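Local coordinates for protein putative glycoside hydrolase (Bacteroides ovatus, PDB 4ONZ) that is a putative glycoside hydrolase built on a five-bladed beta-propeller fold, its precise activity not established, at residues G16-P21 against K332-Y337; V124-T127 against L131-M134; L183-G188 against V192-N197; Q285-G290 against K295-L300. One frame throughout, in Å; residues are numbered along the deposited sequence.

Contact 1 (G16-P21 against K332-Y337); sequences GPFLRP and KKLYLY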
loop_
_atom_site.group_PDB
_atom_site.type_symbol
_atom_site.label_atom_id
_atom_site.label_comp_id
_atom_site.label_asym_id
_atom_site.label_seq_id
_atom_site.Cartn_x
_atom_site.Cartn_y
_atom_site.Cartn_z
ATOM N N GLY A 16 -10.405 -2.650 -13.981
ATOM C CA GLY A 16 -9.435 -2.537 -15.056
ATOM C C GLY A 16 -10.118 -2.470 -16.416
ATOM O O GLY A 16 -11.332 -2.327 -16.487
ATOM N N PRO A 17 -9.341 -2.582 -17.504
ATOM C CA PRO A 17 -7.893 -2.787 -17.490
ATOM C C PRO A 17 -7.110 -1.511 -17.184
ATOM O O PRO A 17 -7.574 -0.407 -17.496
ATOM C CB PRO A 17 -7.604 -3.252 -18.923
ATOM C CG PRO A 17 -8.634 -2.572 -19.750
ATOM C CD PRO A 17 -9.849 -2.370 -18.872
ATOM N N PHE A 18 -5.945 -1.673 -16.556
ATOM C CA PHE A 18 -5.047 -0.569 -16.271
ATOM C C PHE A 18 -3.957 -0.586 -17.332
ATOM O O PHE A 18 -3.233 -1.575 -17.465
ATOM C CB PHE A 18 -4.440 -0.692 -14.877
ATOM C CG PHE A 18 -5.419 -0.469 -13.772
ATOM C CD1 PHE A 18 -6.192 -1.515 -13.283
ATOM C CD2 PHE A 18 -5.574 0.787 -13.219
ATOM C CE1 PHE A 18 -7.098 -1.312 -12.252
ATOM C CE2 PHE A 18 -6.475 0.998 -12.193
ATOM C CZ PHE A 18 -7.245 -0.052 -11.713
ATOM N N LEU A 19 -3.844 0.499 -18.089
ATOM C CA LEU A 19 -2.861 0.575 -19.168
ATOM C C LEU A 19 -1.739 1.551 -18.814
ATOM O O LEU A 19 -1.994 2.632 -18.269
ATOM C CB LEU A 19 -3.544 1.015 -20.467
ATOM C CG LEU A 19 -4.737 0.165 -20.911
ATOM C CD1 LEU A 19 -5.363 0.751 -22.174
ATOM C CD2 LEU A 19 -4.329 -1.288 -21.134
ATOM N N ARG A 20 -0.505 1.160 -19.133
ATOM C CA ARG A 20 0.664 1.999 -18.893
ATOM C C ARG A 20 0.690 3.087 -19.977
ATOM O O ARG A 20 0.715 2.744 -21.159
ATOM C CB ARG A 20 1.939 1.157 -18.988
ATOM C CG ARG A 20 2.028 -0.015 -18.002
ATOM C CD ARG A 20 3.028 -1.055 -18.492
ATOM N NE ARG A 20 3.220 -2.182 -17.575
ATOM C CZ ARG A 20 2.447 -3.267 -17.521
ATOM N NH1 ARG A 20 1.370 -3.391 -18.296
ATOM N NH2 ARG A 20 2.731 -4.227 -16.658
ATOM N N PRO A 21 0.664 4.387 -19.595
ATOM C CA PRO A 21 0.724 5.414 -20.647
ATOM C C PRO A 21 2.090 5.362 -21.324
ATOM O O PRO A 21 3.115 5.361 -20.635
ATOM C CB PRO A 21 0.513 6.735 -19.896
ATOM C CG PRO A 21 0.060 6.367 -18.523
ATOM C CD PRO A 21 0.578 4.985 -18.252
ATOM N N LYS A 332 -12.773 11.029 -13.550
ATOM C CA LYS A 332 -13.432 9.855 -14.107
ATOM C C LYS A 332 -12.489 8.716 -14.496
ATOM O O LYS A 332 -12.862 7.872 -15.301
ATOM C CB LYS A 332 -14.289 10.237 -15.327
ATOM C CG LYS A 332 -15.343 11.295 -15.072
ATOM C CD LYS A 332 -16.197 11.470 -16.323
ATOM C CE LYS A 332 -17.229 12.568 -16.157
ATOM N NZ LYS A 332 -18.100 12.682 -17.364
ATOM N N LYS A 333 -11.285 8.690 -13.925
ATOM C CA LYS A 333 -10.314 7.620 -14.178
ATOM C C LYS A 333 -9.689 7.127 -12.880
ATOM O O LYS A 333 -9.685 7.826 -11.869
ATOM C CB LYS A 333 -9.187 8.102 -15.094
ATOM C CG LYS A 333 -9.635 8.469 -16.494
ATOM C CD LYS A 333 -8.446 8.884 -17.337
ATOM C CE LYS A 333 -8.865 9.230 -18.755
ATOM N NZ LYS A 333 -7.704 9.717 -19.548
ATOM N N LEU A 334 -9.185 5.903 -12.921
ATOM C CA LEU A 334 -8.469 5.326 -11.794
ATOM C C LEU A 334 -6.996 5.242 -12.158
ATOM O O LEU A 334 -6.644 4.725 -13.219
ATOM C CB LEU A 334 -9.001 3.938 -11.452
ATOM C CG LEU A 334 -10.328 3.839 -10.702
ATOM C CD1 LEU A 334 -10.765 2.378 -10.653
ATOM C CD2 LEU A 334 -10.189 4.416 -9.299
ATOM N N TYR A 335 -6.148 5.787 -11.292
ATOM C CA TYR A 335 -4.700 5.742 -11.452
ATOM C C TYR A 335 -4.113 4.791 -10.412
ATOM O O TYR A 335 -4.302 4.978 -9.201
ATOM C CB TYR A 335 -4.093 7.131 -11.267
ATOM C CG TYR A 335 -4.475 8.122 -12.350
ATOM C CD1 TYR A 335 -5.739 8.697 -12.373
ATOM C CD2 TYR A 335 -3.564 8.499 -13.338
ATOM C CE1 TYR A 335 -6.104 9.590 -13.361
ATOM C CE2 TYR A 335 -3.922 9.401 -14.332
ATOM C CZ TYR A 335 -5.192 9.941 -14.335
ATOM O OH TYR A 335 -5.563 10.839 -15.317
ATOM N N LEU A 336 -3.372 3.804 -10.904
ATOM C CA LEU A 336 -2.717 2.785 -10.087
ATOM C C LEU A 336 -1.227 3.125 -9.991
ATOM O O LEU A 336 -0.565 3.262 -11.023
ATOM C CB LEU A 336 -2.885 1.442 -10.800
ATOM C CG LEU A 336 -2.724 0.153 -10.020
ATOM C CD1 LEU A 336 -3.773 0.105 -8.921
ATOM C CD2 LEU A 336 -2.887 -1.016 -10.969
ATOM N N TYR A 337 -0.700 3.237 -8.773
ATOM C CA TYR A 337 0.710 3.541 -8.552
ATOM C C TYR A 337 1.379 2.338 -7.941
ATOM O O TYR A 337 0.869 1.743 -6.983
ATOM C CB TYR A 337 0.887 4.786 -7.682
ATOM C CG TYR A 337 0.444 6.019 -8.395
ATOM C CD1 TYR A 337 1.299 6.664 -9.272
ATOM C CD2 TYR A 337 -0.853 6.510 -8.252
ATOM C CE1 TYR A 337 0.886 7.785 -9.969
ATOM C CE2 TYR A 337 -1.265 7.624 -8.935
ATOM C CZ TYR A 337 -0.389 8.259 -9.793
ATOM O OH TYR A 337 -0.791 9.355 -10.507
#

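Contact 2 (V124-T127 against L131-M134); sequences VAMT and LYVM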
loop_
_atom_site.group_PDB
_atom_site.type_symbol
_atom_site.label_atom_id
_atom_site.label_comp_id
_atom_site.label_asym_id
_atom_site.label_seq_id
_atom_site.Cartn_x
_atom_site.Cartn_y
_atom_site.Cartn_z
ATOM N N VAL A 124 -2.430 5.026 2.031
ATOM C CA VAL A 124 -3.171 6.175 2.532
ATOM C C VAL A 124 -4.623 6.238 2.066
ATOM O O VAL A 124 -4.936 5.975 0.910
ATOM C CB VAL A 124 -2.452 7.482 2.133
ATOM C CG1 VAL A 124 -3.285 8.714 2.506
ATOM C CG2 VAL A 124 -1.085 7.539 2.793
ATOM N N ALA A 125 -5.501 6.578 3.000
ATOM C CA ALA A 125 -6.902 6.795 2.728
ATOM C C ALA A 125 -7.342 8.049 3.503
ATOM O O ALA A 125 -6.676 8.469 4.465
ATOM C CB ALA A 125 -7.722 5.590 3.122
HETATM N N MSE A 126 -8.455 8.637 3.081
HETATM C CA MSE A 126 -8.951 9.887 3.663
HETATM C C MSE A 126 -10.377 9.793 4.159
HETATM O O MSE A 126 -11.240 9.271 3.459
HETATM C CB MSE A 126 -8.858 10.905 2.521
HETATM C CG MSE A 126 -9.087 12.341 2.992
HETATM SE SE MSE A 126 -9.726 13.477 1.507
HETATM C CE MSE A 126 -11.520 12.743 1.199
ATOM N N THR A 127 -10.643 10.300 5.364
ATOM C CA THR A 127 -12.011 10.330 5.885
ATOM C C THR A 127 -12.816 11.403 5.153
ATOM O O THR A 127 -12.250 12.326 4.567
ATOM C CB THR A 127 -12.091 10.693 7.390
ATOM O OG1 THR A 127 -11.586 12.023 7.612
ATOM C CG2 THR A 127 -11.322 9.694 8.247
ATOM N N LEU A 131 -9.358 13.897 7.021
ATOM C CA LEU A 131 -8.198 13.368 7.746
ATOM C C LEU A 131 -7.576 12.262 6.907
ATOM O O LEU A 131 -8.266 11.338 6.509
ATOM C CB LEU A 131 -8.594 12.793 9.108
ATOM C CG LEU A 131 -7.444 12.322 10.003
ATOM C CD1 LEU A 131 -6.608 13.501 10.452
ATOM C CD2 LEU A 131 -7.957 11.548 11.215
ATOM N N TYR A 132 -6.287 12.382 6.612
ATOM C CA TYR A 132 -5.581 11.358 5.856
ATOM C C TYR A 132 -4.937 10.435 6.852
ATOM O O TYR A 132 -4.241 10.889 7.759
ATOM C CB TYR A 132 -4.528 11.967 4.932
ATOM C CG TYR A 132 -5.141 12.812 3.838
ATOM C CD1 TYR A 132 -5.510 12.246 2.619
ATOM C CD2 TYR A 132 -5.358 14.173 4.026
ATOM C CE1 TYR A 132 -6.076 13.020 1.606
ATOM C CE2 TYR A 132 -5.925 14.951 3.022
ATOM C CZ TYR A 132 -6.283 14.374 1.820
ATOM O OH TYR A 132 -6.845 15.137 0.813
ATOM N N VAL A 133 -5.204 9.143 6.694
ATOM C CA VAL A 133 -4.676 8.113 7.581
ATOM C C VAL A 133 -3.684 7.257 6.810
ATOM O O VAL A 133 -4.026 6.709 5.754
ATOM C CB VAL A 133 -5.805 7.212 8.130
ATOM C CG1 VAL A 133 -5.234 6.190 9.110
ATOM C CG2 VAL A 133 -6.856 8.057 8.838
HETATM N N MSE A 134 -2.468 7.141 7.343
HETATM C CA MSE A 134 -1.433 6.335 6.730
HETATM C C MSE A 134 -1.139 5.133 7.580
HETATM O O MSE A 134 -0.883 5.252 8.784
HETATM C CB MSE A 134 -0.142 7.120 6.541
HETATM C CG MSE A 134 0.978 6.260 5.947
HETATM SE SE MSE A 134 2.661 7.257 6.016
HETATM C CE MSE A 134 2.313 8.627 4.668
#

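Contact 3 (L183-G188 against V192-N197); sequences LTKLKG and VIDKVN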
loop_
_atom_site.group_PDB
_atom_site.type_symbol
_atom_site.label_atom_id
_atom_site.label_comp_id
_atom_site.label_asym_id
_atom_site.label_seq_id
_atom_site.Cartn_x
_atom_site.Cartn_y
_atom_site.Cartn_z
ATOM N N LEU A 183 -10.791 0.058 4.148
ATOM C CA LEU A 183 -11.929 0.008 3.228
ATOM C C LEU A 183 -12.340 1.430 2.827
ATOM O O LEU A 183 -12.473 2.310 3.684
ATOM C CB LEU A 183 -13.126 -0.718 3.853
ATOM C CG LEU A 183 -14.376 -0.827 2.966
ATOM C CD1 LEU A 183 -14.064 -1.575 1.683
ATOM C CD2 LEU A 183 -15.494 -1.512 3.721
ATOM N N THR A 184 -12.532 1.630 1.521
ATOM C CA THR A 184 -12.947 2.908 0.954
ATOM C C THR A 184 -14.083 2.705 -0.053
ATOM O O THR A 184 -14.409 1.568 -0.441
ATOM C CB THR A 184 -11.798 3.631 0.213
ATOM O OG1 THR A 184 -11.426 2.880 -0.951
ATOM C CG2 THR A 184 -10.567 3.831 1.116
ATOM N N LYS A 185 -14.670 3.816 -0.477
ATOM C CA LYS A 185 -15.719 3.807 -1.496
ATOM C C LYS A 185 -15.694 5.155 -2.210
ATOM O O LYS A 185 -15.194 6.130 -1.662
ATOM C CB LYS A 185 -17.099 3.622 -0.864
ATOM C CG LYS A 185 -17.572 4.829 -0.064
ATOM C CD LYS A 185 -19.001 4.672 0.429
ATOM C CE LYS A 185 -19.420 5.910 1.204
ATOM N NZ LYS A 185 -20.740 5.753 1.873
ATOM N N LEU A 186 -16.236 5.207 -3.422
ATOM C CA LEU A 186 -16.325 6.461 -4.163
ATOM C C LEU A 186 -17.552 7.218 -3.681
ATOM O O LEU A 186 -18.659 6.679 -3.688
ATOM C CB LEU A 186 -16.470 6.219 -5.667
ATOM C CG LEU A 186 -16.632 7.476 -6.541
ATOM C CD1 LEU A 186 -15.369 8.322 -6.523
ATOM C CD2 LEU A 186 -17.002 7.128 -7.978
ATOM N N LYS A 187 -17.334 8.446 -3.226
ATOM C CA LYS A 187 -18.416 9.319 -2.806
ATOM C C LYS A 187 -18.170 10.671 -3.454
ATOM O O LYS A 187 -17.150 11.321 -3.201
ATOM C CB LYS A 187 -18.475 9.445 -1.282
ATOM C CG LYS A 187 -19.717 10.159 -0.763
ATOM C CD LYS A 187 -19.803 10.100 0.755
ATOM C CE LYS A 187 -21.126 10.649 1.268
ATOM N NZ LYS A 187 -21.322 12.076 0.898
ATOM N N GLY A 188 -19.102 11.079 -4.309
ATOM C CA GLY A 188 -19.039 12.371 -4.988
ATOM C C GLY A 188 -17.682 12.833 -5.492
ATOM O O GLY A 188 -17.203 13.898 -5.097
ATOM N N VAL A 192 -13.298 7.775 -0.309
ATOM C CA VAL A 192 -13.320 8.063 1.123
ATOM C C VAL A 192 -13.405 6.783 1.931
ATOM O O VAL A 192 -13.939 5.785 1.457
ATOM C CB VAL A 192 -14.523 8.953 1.489
ATOM C CG1 VAL A 192 -14.490 10.231 0.668
ATOM C CG2 VAL A 192 -15.847 8.216 1.299
ATOM N N ILE A 193 -12.884 6.829 3.152
ATOM C CA ILE A 193 -12.944 5.709 4.083
ATOM C C ILE A 193 -14.406 5.371 4.355
ATOM O O ILE A 193 -15.245 6.274 4.479
ATOM C CB ILE A 193 -12.171 6.052 5.381
ATOM C CG1 ILE A 193 -10.673 6.023 5.077
ATOM C CG2 ILE A 193 -12.518 5.085 6.512
ATOM C CD1 ILE A 193 -9.780 6.571 6.167
ATOM N N ASP A 194 -14.728 4.082 4.405
ATOM C CA ASP A 194 -16.110 3.655 4.654
ATOM C C ASP A 194 -16.178 2.579 5.730
ATOM O O ASP A 194 -15.338 1.689 5.770
ATOM C CB ASP A 194 -16.769 3.155 3.378
ATOM C CG ASP A 194 -18.274 2.923 3.549
ATOM O OD1 ASP A 194 -18.933 3.712 4.257
ATOM O OD2 ASP A 194 -18.793 1.947 2.972
ATOM N N LYS A 195 -17.190 2.666 6.591
ATOM C CA LYS A 195 -17.340 1.739 7.711
ATOM C C LYS A 195 -18.030 0.418 7.381
ATOM O O LYS A 195 -18.622 0.251 6.317
ATOM C CB LYS A 195 -18.096 2.422 8.858
ATOM C CG LYS A 195 -17.329 3.564 9.511
ATOM C CD LYS A 195 -18.056 4.075 10.748
ATOM C CE LYS A 195 -17.175 5.012 11.557
ATOM N NZ LYS A 195 -17.735 5.260 12.916
ATOM N N VAL A 196 -17.920 -0.513 8.327
ATOM C CA VAL A 196 -18.576 -1.812 8.280
ATOM C C VAL A 196 -19.210 -2.018 9.646
ATOM O O VAL A 196 -18.516 -1.995 10.667
ATOM C CB VAL A 196 -17.597 -2.968 8.016
ATOM C CG1 VAL A 196 -18.303 -4.307 8.192
ATOM C CG2 VAL A 196 -16.984 -2.849 6.626
ATOM N N ASN A 197 -20.527 -2.218 9.665
ATOM C CA ASN A 197 -21.248 -2.437 10.908
ATOM C C ASN A 197 -20.888 -1.385 11.978
ATOM O O ASN A 197 -20.654 -1.723 13.138
ATOM C CB ASN A 197 -20.981 -3.871 11.403
ATOM C CG ASN A 197 -21.435 -4.939 10.403
ATOM O OD1 ASN A 197 -20.711 -5.897 10.121
ATOM N ND2 ASN A 197 -22.625 -4.759 9.846
#

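Contact 4 (Q285-G290 against K295-L300); sequences QLLLDG and KVLDRL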
loop_
_atom_site.group_PDB
_atom_site.type_symbol
_atom_site.label_atom_id
_atom_site.label_comp_id
_atom_site.label_asym_id
_atom_site.label_seq_id
_atom_site.Cartn_x
_atom_site.Cartn_y
_atom_site.Cartn_z
ATOM N N GLN A 285 -6.771 -9.793 -7.612
ATOM C CA GLN A 285 -7.933 -9.142 -7.006
ATOM C C GLN A 285 -8.799 -10.162 -6.297
ATOM O O GLN A 285 -8.949 -11.293 -6.756
ATOM C CB GLN A 285 -8.774 -8.381 -8.027
ATOM C CG GLN A 285 -8.094 -7.161 -8.589
ATOM C CD GLN A 285 -8.958 -6.385 -9.568
ATOM O OE1 GLN A 285 -10.193 -6.374 -9.479
ATOM N NE2 GLN A 285 -8.305 -5.702 -10.495
ATOM N N LEU A 286 -9.362 -9.736 -5.175
ATOM C CA LEU A 286 -10.229 -10.548 -4.354
ATOM C C LEU A 286 -11.552 -9.791 -4.251
ATOM O O LEU A 286 -11.556 -8.592 -3.960
ATOM C CB LEU A 286 -9.585 -10.721 -2.976
ATOM C CG LEU A 286 -10.180 -11.710 -1.981
ATOM C CD1 LEU A 286 -10.169 -13.121 -2.559
ATOM C CD2 LEU A 286 -9.422 -11.672 -0.659
ATOM N N LEU A 287 -12.658 -10.475 -4.539
ATOM C CA LEU A 287 -13.992 -9.907 -4.421
ATOM C C LEU A 287 -14.609 -10.478 -3.161
ATOM O O LEU A 287 -14.754 -11.700 -3.031
ATOM C CB LEU A 287 -14.876 -10.274 -5.619
ATOM C CG LEU A 287 -16.286 -9.659 -5.576
ATOM C CD1 LEU A 287 -16.219 -8.146 -5.743
ATOM C CD2 LEU A 287 -17.200 -10.263 -6.627
ATOM N N LEU A 288 -14.979 -9.600 -2.236
ATOM C CA LEU A 288 -15.594 -10.033 -0.995
ATOM C C LEU A 288 -17.003 -9.497 -0.895
ATOM O O LEU A 288 -17.346 -8.510 -1.539
ATOM C CB LEU A 288 -14.768 -9.593 0.208
ATOM C CG LEU A 288 -13.310 -10.045 0.082
ATOM C CD1 LEU A 288 -12.451 -8.885 -0.408
ATOM C CD2 LEU A 288 -12.762 -10.554 1.396
ATOM N N ASP A 289 -17.806 -10.148 -0.062
ATOM C CA ASP A 289 -19.203 -9.765 0.121
ATOM C C ASP A 289 -19.289 -8.382 0.771
ATOM O O ASP A 289 -18.614 -8.110 1.767
ATOM C CB ASP A 289 -19.931 -10.827 0.956
ATOM C CG ASP A 289 -21.439 -10.633 0.981
ATOM O OD1 ASP A 289 -21.904 -9.581 1.450
ATOM O OD2 ASP A 289 -22.158 -11.556 0.561
ATOM N N GLY A 290 -20.105 -7.511 0.183
ATOM C CA GLY A 290 -20.281 -6.148 0.685
ATOM C C GLY A 290 -20.966 -6.080 2.040
ATOM O O GLY A 290 -20.826 -5.091 2.751
ATOM N N LYS A 295 -16.148 -12.748 3.840
ATOM C CA LYS A 295 -16.623 -13.771 2.910
ATOM C C LYS A 295 -16.159 -13.498 1.484
ATOM O O LYS A 295 -16.538 -12.497 0.869
ATOM C CB LYS A 295 -18.153 -13.846 2.980
ATOM C CG LYS A 295 -18.825 -14.855 2.064
ATOM C CD LYS A 295 -20.336 -14.666 2.134
ATOM C CE LYS A 295 -21.083 -15.557 1.157
ATOM N NZ LYS A 295 -21.033 -16.990 1.545
ATOM N N VAL A 296 -15.336 -14.410 0.970
ATOM C CA VAL A 296 -14.796 -14.314 -0.381
ATOM C C VAL A 296 -15.848 -14.773 -1.387
ATOM O O VAL A 296 -16.448 -15.831 -1.213
ATOM C CB VAL A 296 -13.533 -15.195 -0.532
ATOM C CG1 VAL A 296 -13.048 -15.230 -1.981
ATOM C CG2 VAL A 296 -12.438 -14.698 0.401
ATOM N N LEU A 297 -16.083 -13.960 -2.413
ATOM C CA LEU A 297 -17.026 -14.298 -3.480
ATOM C C LEU A 297 -16.274 -14.792 -4.697
ATOM O O LEU A 297 -16.738 -15.699 -5.374
ATOM C CB LEU A 297 -17.877 -13.092 -3.888
ATOM C CG LEU A 297 -18.804 -12.499 -2.831
ATOM C CD1 LEU A 297 -19.631 -11.381 -3.445
ATOM C CD2 LEU A 297 -19.696 -13.565 -2.218
ATOM N N ASP A 298 -15.121 -14.189 -4.987
ATOM C CA ASP A 298 -14.340 -14.581 -6.153
ATOM C C ASP A 298 -12.893 -14.127 -5.991
ATOM O O ASP A 298 -12.602 -13.236 -5.195
ATOM C CB ASP A 298 -14.961 -13.987 -7.425
ATOM C CG ASP A 298 -14.628 -14.788 -8.690
ATOM O OD1 ASP A 298 -13.776 -15.712 -8.655
ATOM O OD2 ASP A 298 -15.241 -14.490 -9.735
ATOM N N ARG A 299 -12.004 -14.734 -6.775
ATOM C CA ARG A 299 -10.570 -14.466 -6.708
ATOM C C ARG A 299 -9.967 -14.770 -8.079
ATOM O O ARG A 299 -10.306 -15.790 -8.699
ATOM C CB ARG A 299 -9.965 -15.375 -5.631
ATOM C CG ARG A 299 -8.498 -15.176 -5.289
ATOM C CD ARG A 299 -8.144 -16.159 -4.194
ATOM N NE ARG A 299 -6.739 -16.166 -3.815
ATOM C CZ ARG A 299 -6.231 -16.971 -2.883
ATOM N NH1 ARG A 299 -7.009 -17.844 -2.254
ATOM N NH2 ARG A 299 -4.944 -16.920 -2.583
ATOM N N LEU A 300 -9.124 -13.875 -8.588
ATOM C CA LEU A 300 -8.487 -14.105 -9.887
ATOM C C LEU A 300 -7.476 -15.243 -9.820
ATOM O O LEU A 300 -6.670 -15.309 -8.891
ATOM C CB LEU A 300 -7.785 -12.847 -10.392
ATOM C CG LEU A 300 -8.722 -11.679 -10.693
ATOM C CD1 LEU A 300 -7.936 -10.472 -11.150
ATOM C CD2 LEU A 300 -9.726 -12.086 -11.747
HETATM O O HOH W 1 -6.139 -12.887 -7.484
#

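Contact 1 (G16-P21 against K332-Y337)
The phenyl ring of F18 carries this contact, with the methyl CD2 of L336 lying over one of its faces. CD2 of L336 sits 4.0 Å from the centroid of the F18 ring and 16° off the ring normal, a CH-pi contact displaced toward the rim. Lower down the same leucine, CB of L336 comes to 3.7 Å from CD2 of F18. With CG of L336 anti to the backbone N (chi1 -160°) and chi2 at 61°, CD2 is brought over the ring. L334, two residues earlier on the same face of the strand, meets the ring with its stem, CB of L334 lying 3.9 Å from CE2 of F18.

The contact between the two segments is side-chain packing, without backbone pairing, and the CA atoms of F18 and L336 stay 7.4 Å apart, too far for direct strand pairing. Strand 344-350 bridges them: L336 bonds to A348 through the backbone, and L19 bonds to V349. F18 also packs on A348, C350 and F304. The N-terminal loop thus runs beside the last sheet of the chain, consistent with the bringing together of N- and C-terminal elements that closes the ring of blades in many beta-propellers.

Contact 2 (V124-T127 against L131-M134)
The carbonyl oxygen of A125 takes the backbone N-H of V133 in a nearly straight bond, 2.8 Å from A125 O to V133 N. CA of Y132 adds a weaker C-H contact to the same oxygen. The return bond of the pair runs from A125 N to V133 O over 3.1 Å. Nearer the turn, T127 holds L131 twice: N of T127 bonds to O of L131 at 2.8 Å, and N of L131 is received at 3.0 Å by the hydroxyl OG1 of T127. A first torsion of 63° sets OG1 between the backbone N and the carbonyl carbon of T127, from where it can reach across.

The two strands form a beta hairpin in a four-stranded antiparallel sheet, one blade of the propeller. On the face bearing V124, M126, Y132 and M134, selenomethionine M126 runs side by side with Y132. CG of M126 lies over one face of the phenol ring, 3.6 Å from its centroid, while SE stands obliquely 4.2 Å from that centroid in a Met-aromatic contact. At the edge of the ring, near its plane, CG1 of V124 approaches CD1 of Y132 to 4.2 Å. The other branch of V124, CG2, packs against CB of selenomethionine M134 at 3.9 Å. The phenol hydroxyl of Y132 is bonded to the carbonyl of V58 in strand 50-59, which belongs to another sheet.

Contact 3 (L183-G188 against V192-N197)
An antiparallel hairpin contact, partly buried, joins L183-G188 to V192-N197 where the short strand 190-193 folds back on strand 180-187. K185 and V192 form its hydrogen-bonded pair, with N of K185 to O of V192 and N of V192 to O of K185 both at 2.9 Å. Next to them T184 and I193 face each other as a non-hydrogen-bonded pair with diverging side chains. Beyond I193 the regular strand ends, yet N of D194 still bonds to O of L183 at 3.0 Å; the donor stands 38° out of the carbonyl plane, off the lone pairs.

On the side of K185 the aliphatic chain lies obliquely across D194, CD of K185 coming to 3.6 Å from CG of D194. The chain leaves its backbone between N and the carbonyl carbon (chi1 70°) and is extended thereafter, carrying NZ of K185 to 3.6 Å from OD1 of D194, a long salt bridge. OD2 of D194 has a second cationic partner, R254 of strand 245-255, so the carboxylate probably lies in a positive field. Farther along, CD2 of L183 meets CG2 of V196 at 3.5 Å, the two side chains crossing at about a right angle. I193 also bonds through its backbone to M126 of strand 118-126, making this hairpin a link between neighbouring sheets of the beta-propeller.

Contact 4 (Q285-G290 against K295-L300)
L286 pushes its CD1 methyl between V296 and R299, with L286 CD1 to V296 CG1 at 3.6 Å. On the other side, L286 CD1 to R299 CG is 3.8 Å. The L286 and V296 side chains cross at about a right angle. Both belong to a beta hairpin whose second strand, 296-299, carries a classic beta bulge: L297 and D298 together face L287. The carbonyl oxygen of L287 consequently accepts two backbone donors, N of L297 at 2.7 Å and N of D298 at 3.2 Å. N of L287 bonds back to O of D298, completing the bulge. L297, the first bulge residue, has a near-helical psi of -38°, as is usual at this position of a classic bulge. Its side chain lies over the opposite strand, with CB of L297 4.0 Å from CD2 of L287.

Pairing continues to either end of the bulge, with N of D289 bonded to O of K295 and N of L300 to O of Q285. A water receives a weak bond from N of Q285 and donates to O of L300. The guanidinium of R299 is turned to partners outside the hairpin, among them a salt bridge to D242, and D298 OD2 bonds to the indole N-H of W13. The other carboxylate oxygen, OD1 of D298, accepts N of the next residue, R299, at 2.8 Å, from its anti side and 32° out of the carboxylate plane.

Overall arrangement
Contacts 1 and 2 are buried, whereas contacts 3 and 4 are only partly so and bring charged side chains into play. Contacts 2, 3 and 4 each close a hairpin between segments near in sequence; contact 1 spans almost the whole chain and relies on apolar packing. Contacts 3 and 4 belong to the same mixed sheet, their nearest atoms about 6 Å apart. Contacts 2 and 3 lie in different sheets but touch, A125 packing on T184 and I193. Regular pairing prevails in contact 2, whereas in contact 3 the strand ends at I193 with one further backbone bond and contact 4 is interrupted by its bulge.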